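Local coordinates for DNMT2 (Spodoptera frugiperda, PDB 4H0N), which probably methylates cytosine 38 in the anticodon loop of tRNA(Asp) and probably also cytosines in DNA, at residues R215-K218 against V219-I222; N266-G270 against E271-E275. The protein carries 3 engineered substitutions. All coordinates share one frame; numbering follows the deposited sequence.

Interaction 1: residues R215-K218 against V219-I222; sequences RCAK and VFDI
F220 folds its ring back beneath the turn that precedes it, and the carbonyl oxygen of C216 lies above the middle of one ring face, 4.1 Å from the ring plane. Of the ring atoms CD2 comes nearest to A217, 3.4 Å from its CA and 4.1 Å from its CB, so the ring meets backbone and methyl group together. F220 CG stands anti to the carbonyl carbon and beside the backbone N (chi1 -83°), which turns the ring back along the chain instead of onward with D221. Two successive backbone bonds, each joining residues three apart, shape the bend. The amide of V219 reaches C216 O at 3.3 Å in a nearly straight bond (N-H...O 175°). The next bond, from F220 N to A217 O at 3.3 Å, is weak. A water donates to K218 O (2.6 Å) and F220 O, linking the two carbonyls as the chain leaves the turn. A leucine in place of F220 would probably lose the flat surface under C216 O and leave the A217 methyl less well covered. A217 and K218 lie in a short 3-10 segment at the protein surface. A217 O has a second partner in the hydroxyl of Y260, from helix 253-262, against which K218 and F220 also pack; A217 itself rests on F273 and F277 of helix 271-278. The turn thus leads from helix 211-214 into strand 222-223 with two later helices beside it, while D221 already pairs through its backbone with I247 of strand 247-248.

Interaction 2: residues N266-G270 against E271-E275; sequences NEIGG and EKFVE
The ring of F273 packs against the backbone of the turn before its own helix, with G269 N lying 3.4 Å above one ring face and displaced toward the rim. CG is anti to the F273 backbone N (chi1 175°), a setting that carries the ring back over I268 and G269. I268 runs alongside it in the same direction, and its terminal CD1 touches the ring at CE1 (3.6 Å). F273 CB touches the carbonyl oxygens of both E267 and G270. The turn itself is closed by G270 N to E267 O, 3.0 Å, and G270 O receives the amide of V274 at 2.9 Å in a bent bond (N-H...O 144°). The other flank is looser and faces solvent. There the side chains of N266 and K272 cross at a slant, N266 OD1 lying against K272 CG (3.2 Å), while the lysine chain bends and its end leads away. The four residues E267 to G270 form a type II beta turn, whose third position, held by G269, has a positive phi (63°) suited to a residue without a side chain. G270 then takes the N-cap position, so the pattern is a type II turn running directly into the first turn of an alpha-helix, with an aromatic residue of that helix folded back over the turn.

How the interactions relate
Interaction 1 comes first along the chain, closing the bend between helix 211-214 and strand 222-223. The chain then passes through strand 247-248, which pairs in parallel with strand 222-223, and helix 253-262 before interaction 2 closes the loop leading into helix 271-278. The two contacts are in series, neither nested nor crossing, yet they meet in space with centres about 13 Å apart. R215 NE gives a weak hydrogen bond to G269 O, and K218 packs on I268. Together they join the 3-10 turn to the start of helix 271-278, in a region away from the cofactor site.

Interaction 1: residues R215-K218 against V219-I222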
ATOM      1  N   ARG A 215     -27.359   5.797  -3.673  1.00 49.25           N
ATOM      2  CA  ARG A 215     -28.182   6.113  -2.510  1.00 52.58           C
ATOM      3  C   ARG A 215     -27.321   6.699  -1.389  1.00 59.48           C
ATOM      4  O   ARG A 215     -27.796   7.506  -0.592  1.00 64.47           O
ATOM      5  CB  ARG A 215     -28.941   4.880  -2.002  1.00 46.47           C
ATOM      6  CG  ARG A 215     -30.038   4.372  -2.927  1.00 55.15           C
ATOM      7  CD  ARG A 215     -30.989   3.409  -2.211  1.00 60.91           C
ATOM      8  NE  ARG A 215     -32.177   4.086  -1.690  1.00 68.37           N
ATOM      9  CZ  ARG A 215     -32.532   4.117  -0.409  1.00 76.02           C
ATOM     10  NH1 ARG A 215     -31.795   3.503   0.506  1.00 74.07           N
ATOM     11  NH2 ARG A 215     -33.630   4.761  -0.038  1.00 86.99           N
ATOM     12  N   CYS A 216     -26.054   6.294  -1.337  1.00 50.60           N
ATOM     13  CA  CYS A 216     -25.137   6.767  -0.303  1.00 51.77           C
ATOM     14  C   CYS A 216     -24.319   7.974  -0.759  1.00 50.13           C
ATOM     15  O   CYS A 216     -23.223   8.215  -0.252  1.00 44.91           O
ATOM     16  CB  CYS A 216     -24.175   5.654   0.107  1.00 52.30           C
ATOM     17  SG  CYS A 216     -24.934   4.090   0.530  1.00 62.67           S
ATOM     18  N   ALA A 217     -24.856   8.729  -1.710  1.00 48.43           N
ATOM     19  CA  ALA A 217     -24.123   9.834  -2.325  1.00 40.80           C
ATOM     20  C   ALA A 217     -23.621  10.886  -1.334  1.00 40.51           C
ATOM     21  O   ALA A 217     -22.649  11.585  -1.612  1.00 41.45           O
ATOM     22  CB  ALA A 217     -24.966  10.489  -3.411  1.00 34.21           C
ATOM     23  N   LYS A 218     -24.268  10.988  -0.178  1.00 34.66           N
ATOM     24  CA  LYS A 218     -23.952  12.054   0.767  1.00 35.25           C
ATOM     25  C   LYS A 218     -22.550  11.964   1.368  1.00 42.73           C
ATOM     26  O   LYS A 218     -22.018  12.962   1.853  1.00 52.20           O
ATOM     27  CB  LYS A 218     -25.001  12.127   1.880  1.00 44.74           C
ATOM     28  CG  LYS A 218     -26.056  13.209   1.675  1.00 50.40           C
ATOM     29  CD  LYS A 218     -25.419  14.522   1.220  1.00 55.69           C
ATOM     30  CE  LYS A 218     -26.189  15.736   1.735  1.00 69.02           C
ATOM     31  NZ  LYS A 218     -26.092  16.912   0.810  1.00 71.91           N
ATOM     32  N   VAL A 219     -21.949  10.780   1.328  1.00 37.46           N
ATOM     33  CA  VAL A 219     -20.648  10.582   1.964  1.00 36.73           C
ATOM     34  C   VAL A 219     -19.548  10.236   0.970  1.00 33.81           C
ATOM     35  O   VAL A 219     -18.479   9.764   1.355  1.00 37.36           O
ATOM     36  CB  VAL A 219     -20.711   9.482   3.029  1.00 43.64           C
ATOM     37  CG1 VAL A 219     -21.544   9.937   4.215  1.00 43.36           C
ATOM     38  CG2 VAL A 219     -21.270   8.199   2.425  1.00 48.20           C
ATOM     39  N   PHE A 220     -19.822  10.460  -0.307  1.00 32.40           N
ATOM     40  CA  PHE A 220     -18.824  10.275  -1.345  1.00 26.08           C
ATOM     41  C   PHE A 220     -17.835  11.420  -1.295  1.00 25.51           C
ATOM     42  O   PHE A 220     -18.211  12.554  -1.009  1.00 26.41           O
ATOM     43  CB  PHE A 220     -19.489  10.257  -2.720  1.00 37.47           C
ATOM     44  CG  PHE A 220     -20.053   8.924  -3.106  1.00 46.99           C
ATOM     45  CD1 PHE A 220     -19.420   7.752  -2.730  1.00 57.29           C
ATOM     46  CD2 PHE A 220     -21.213   8.840  -3.857  1.00 49.91           C
ATOM     47  CE1 PHE A 220     -19.938   6.519  -3.093  1.00 59.16           C
ATOM     48  CE2 PHE A 220     -21.741   7.610  -4.218  1.00 53.97           C
ATOM     49  CZ  PHE A 220     -21.103   6.448  -3.834  1.00 55.87           C
ATOM     50  N   ASP A 221     -16.567  11.122  -1.557  1.00 38.78           N
ATOM     51  CA  ASP A 221     -15.597  12.167  -1.858  1.00 38.47           C
ATOM     52  C   ASP A 221     -15.355  12.173  -3.353  1.00 28.37           C
ATOM     53  O   ASP A 221     -14.885  11.187  -3.914  1.00 30.95           O
ATOM     54  CB  ASP A 221     -14.267  11.949  -1.143  1.00 34.40           C
ATOM     55  CG  ASP A 221     -13.233  12.998  -1.529  1.00 37.25           C
ATOM     56  OD1 ASP A 221     -12.109  12.622  -1.924  1.00 39.26           O
ATOM     57  OD2 ASP A 221     -13.551  14.206  -1.450  1.00 39.80           O
ATOM     58  N   ILE A 222     -15.671  13.286  -4.000  1.00 24.57           N
ATOM     59  CA  ILE A 222     -15.565  13.353  -5.444  1.00 27.45           C
ATOM     60  C   ILE A 222     -14.263  13.996  -5.902  1.00 31.27           C
ATOM     61  O   ILE A 222     -13.779  14.951  -5.294  1.00 34.50           O
ATOM     62  CB  ILE A 222     -16.751  14.117  -6.056  1.00 27.81           C
ATOM     63  CG1 ILE A 222     -18.035  13.804  -5.281  1.00 26.83           C
ATOM     64  CG2 ILE A 222     -16.881  13.795  -7.543  1.00 27.24           C
ATOM     65  CD1 ILE A 222     -19.102  13.117  -6.090  1.00 27.61           C
TER
HETATM   66  O   HOH W   1     -20.407  14.453   0.484  1.00 35.80           O

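Interaction 2: residues N266-G270 against E271-E275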
ATOM      1  N   ASN A 266     -35.202  16.546  -1.461  1.00 63.86           N
ATOM      2  CA  ASN A 266     -35.798  15.251  -1.748  1.00 56.73           C
ATOM      3  C   ASN A 266     -35.592  14.256  -0.620  1.00 60.18           C
ATOM      4  O   ASN A 266     -34.825  14.501   0.315  1.00 64.17           O
ATOM      5  CB  ASN A 266     -35.221  14.673  -3.038  1.00 49.65           C
ATOM      6  CG  ASN A 266     -35.758  15.358  -4.266  1.00 56.12           C
ATOM      7  OD1 ASN A 266     -36.800  14.979  -4.793  1.00 60.55           O
ATOM      8  ND2 ASN A 266     -35.053  16.382  -4.727  1.00 59.59           N
ATOM      9  N   GLU A 267     -36.286  13.128  -0.712  1.00 60.43           N
ATOM     10  CA  GLU A 267     -36.067  12.049   0.232  1.00 55.57           C
ATOM     11  C   GLU A 267     -34.703  11.440  -0.063  1.00 56.86           C
ATOM     12  O   GLU A 267     -34.351  11.200  -1.223  1.00 52.60           O
ATOM     13  CB  GLU A 267     -37.163  10.990   0.141  1.00 50.61           C
ATOM     14  CG  GLU A 267     -37.084   9.939   1.241  1.00 59.13           C
ATOM     15  CD  GLU A 267     -38.405   9.230   1.475  1.00 70.37           C
ATOM     16  OE1 GLU A 267     -39.357   9.880   1.960  1.00 73.36           O
ATOM     17  OE2 GLU A 267     -38.489   8.020   1.177  1.00 75.46           O
ATOM     18  N   ILE A 268     -33.935  11.227   1.000  1.00 56.79           N
ATOM     19  CA  ILE A 268     -32.588  10.690   0.914  1.00 50.22           C
ATOM     20  C   ILE A 268     -32.595   9.263   0.354  1.00 48.52           C
ATOM     21  O   ILE A 268     -33.441   8.437   0.717  1.00 41.62           O
ATOM     22  CB  ILE A 268     -31.894  10.758   2.297  1.00 53.98           C
ATOM     23  CG1 ILE A 268     -30.438  10.290   2.216  1.00 53.32           C
ATOM     24  CG2 ILE A 268     -32.694   9.997   3.352  1.00 50.29           C
ATOM     25  CD1 ILE A 268     -29.543  11.251   1.468  1.00 54.32           C
ATOM     26  N   GLY A 269     -31.666   8.991  -0.561  1.00 48.58           N
ATOM     27  CA  GLY A 269     -31.595   7.705  -1.229  1.00 47.19           C
ATOM     28  C   GLY A 269     -32.828   7.421  -2.068  1.00 47.99           C
ATOM     29  O   GLY A 269     -33.001   6.312  -2.571  1.00 53.36           O
ATOM     30  N   GLY A 270     -33.679   8.432  -2.225  1.00 37.42           N
ATOM     31  CA  GLY A 270     -34.948   8.281  -2.913  1.00 40.65           C
ATOM     32  C   GLY A 270     -34.830   8.115  -4.417  1.00 46.45           C
ATOM     33  O   GLY A 270     -33.738   8.231  -4.981  1.00 38.17           O
ATOM     34  N   GLU A 271     -35.965   7.847  -5.063  1.00 47.61           N
ATOM     35  CA  GLU A 271     -36.019   7.627  -6.506  1.00 45.50           C
ATOM     36  C   GLU A 271     -35.605   8.881  -7.265  1.00 45.25           C
ATOM     37  O   GLU A 271     -34.760   8.828  -8.162  1.00 42.79           O
ATOM     38  CB  GLU A 271     -37.434   7.228  -6.916  1.00 78.82           C
ATOM     39  CG  GLU A 271     -37.526   6.528  -8.262  1.00 92.81           C
ATOM     40  CD  GLU A 271     -37.414   5.022  -8.133  1.00101.00           C
ATOM     41  OE1 GLU A 271     -37.253   4.539  -6.992  1.00103.70           O
ATOM     42  OE2 GLU A 271     -37.489   4.322  -9.166  1.00101.56           O
ATOM     43  N   LYS A 272     -36.209  10.007  -6.890  1.00 54.56           N
ATOM     44  CA  LYS A 272     -35.904  11.304  -7.482  1.00 58.77           C
ATOM     45  C   LYS A 272     -34.501  11.764  -7.084  1.00 59.76           C
ATOM     46  O   LYS A 272     -33.825  12.475  -7.831  1.00 59.79           O
ATOM     47  CB  LYS A 272     -36.944  12.334  -7.035  1.00 57.44           C
ATOM     48  CG  LYS A 272     -36.792  13.695  -7.684  1.00 62.45           C
ATOM     49  CD  LYS A 272     -38.021  14.058  -8.499  1.00 70.53           C
ATOM     50  CE  LYS A 272     -37.774  15.307  -9.324  1.00 70.61           C
ATOM     51  NZ  LYS A 272     -39.036  15.888  -9.856  1.00 73.21           N
ATOM     52  N   PHE A 273     -34.079  11.357  -5.893  1.00 61.87           N
ATOM     53  CA  PHE A 273     -32.733  11.622  -5.398  1.00 54.22           C
ATOM     54  C   PHE A 273     -31.694  10.968  -6.313  1.00 44.80           C
ATOM     55  O   PHE A 273     -30.697  11.592  -6.664  1.00 45.89           O
ATOM     56  CB  PHE A 273     -32.623  11.097  -3.963  1.00 57.05           C
ATOM     57  CG  PHE A 273     -31.252  11.202  -3.354  1.00 56.03           C
ATOM     58  CD1 PHE A 273     -30.910  12.290  -2.566  1.00 56.79           C
ATOM     59  CD2 PHE A 273     -30.321  10.183  -3.523  1.00 56.87           C
ATOM     60  CE1 PHE A 273     -29.652  12.375  -1.984  1.00 50.83           C
ATOM     61  CE2 PHE A 273     -29.063  10.265  -2.947  1.00 49.76           C
ATOM     62  CZ  PHE A 273     -28.731  11.360  -2.174  1.00 44.92           C
ATOM     63  N   VAL A 274     -31.945   9.720  -6.711  1.00 44.20           N
ATOM     64  CA  VAL A 274     -31.002   8.943  -7.529  1.00 41.89           C
ATOM     65  C   VAL A 274     -30.912   9.407  -8.989  1.00 41.98           C
ATOM     66  O   VAL A 274     -29.819   9.425  -9.564  1.00 43.05           O
ATOM     67  CB  VAL A 274     -31.305   7.411  -7.463  1.00 56.26           C
ATOM     68  CG1 VAL A 274     -30.602   6.646  -8.575  1.00 33.39           C
ATOM     69  CG2 VAL A 274     -30.927   6.843  -6.099  1.00 32.60           C
ATOM     70  N   GLU A 275     -32.043   9.785  -9.584  1.00 43.55           N
ATOM     71  CA  GLU A 275     -32.049  10.247 -10.974  1.00 49.01           C
ATOM     72  C   GLU A 275     -31.131  11.454 -11.172  1.00 49.00           C
ATOM     73  O   GLU A 275     -30.485  11.587 -12.214  1.00 49.78           O
ATOM     74  CB  GLU A 275     -33.467  10.569 -11.464  1.00 72.41           C
ATOM     75  CG  GLU A 275     -34.088  11.826 -10.857  1.00 90.17           C
ATOM     76  CD  GLU A 275     -34.939  12.600 -11.851  1.00103.34           C
ATOM     77  OE1 GLU A 275     -34.656  12.518 -13.065  1.00106.48           O
ATOM     78  OE2 GLU A 275     -35.886  13.293 -11.421  1.00108.06           O
TER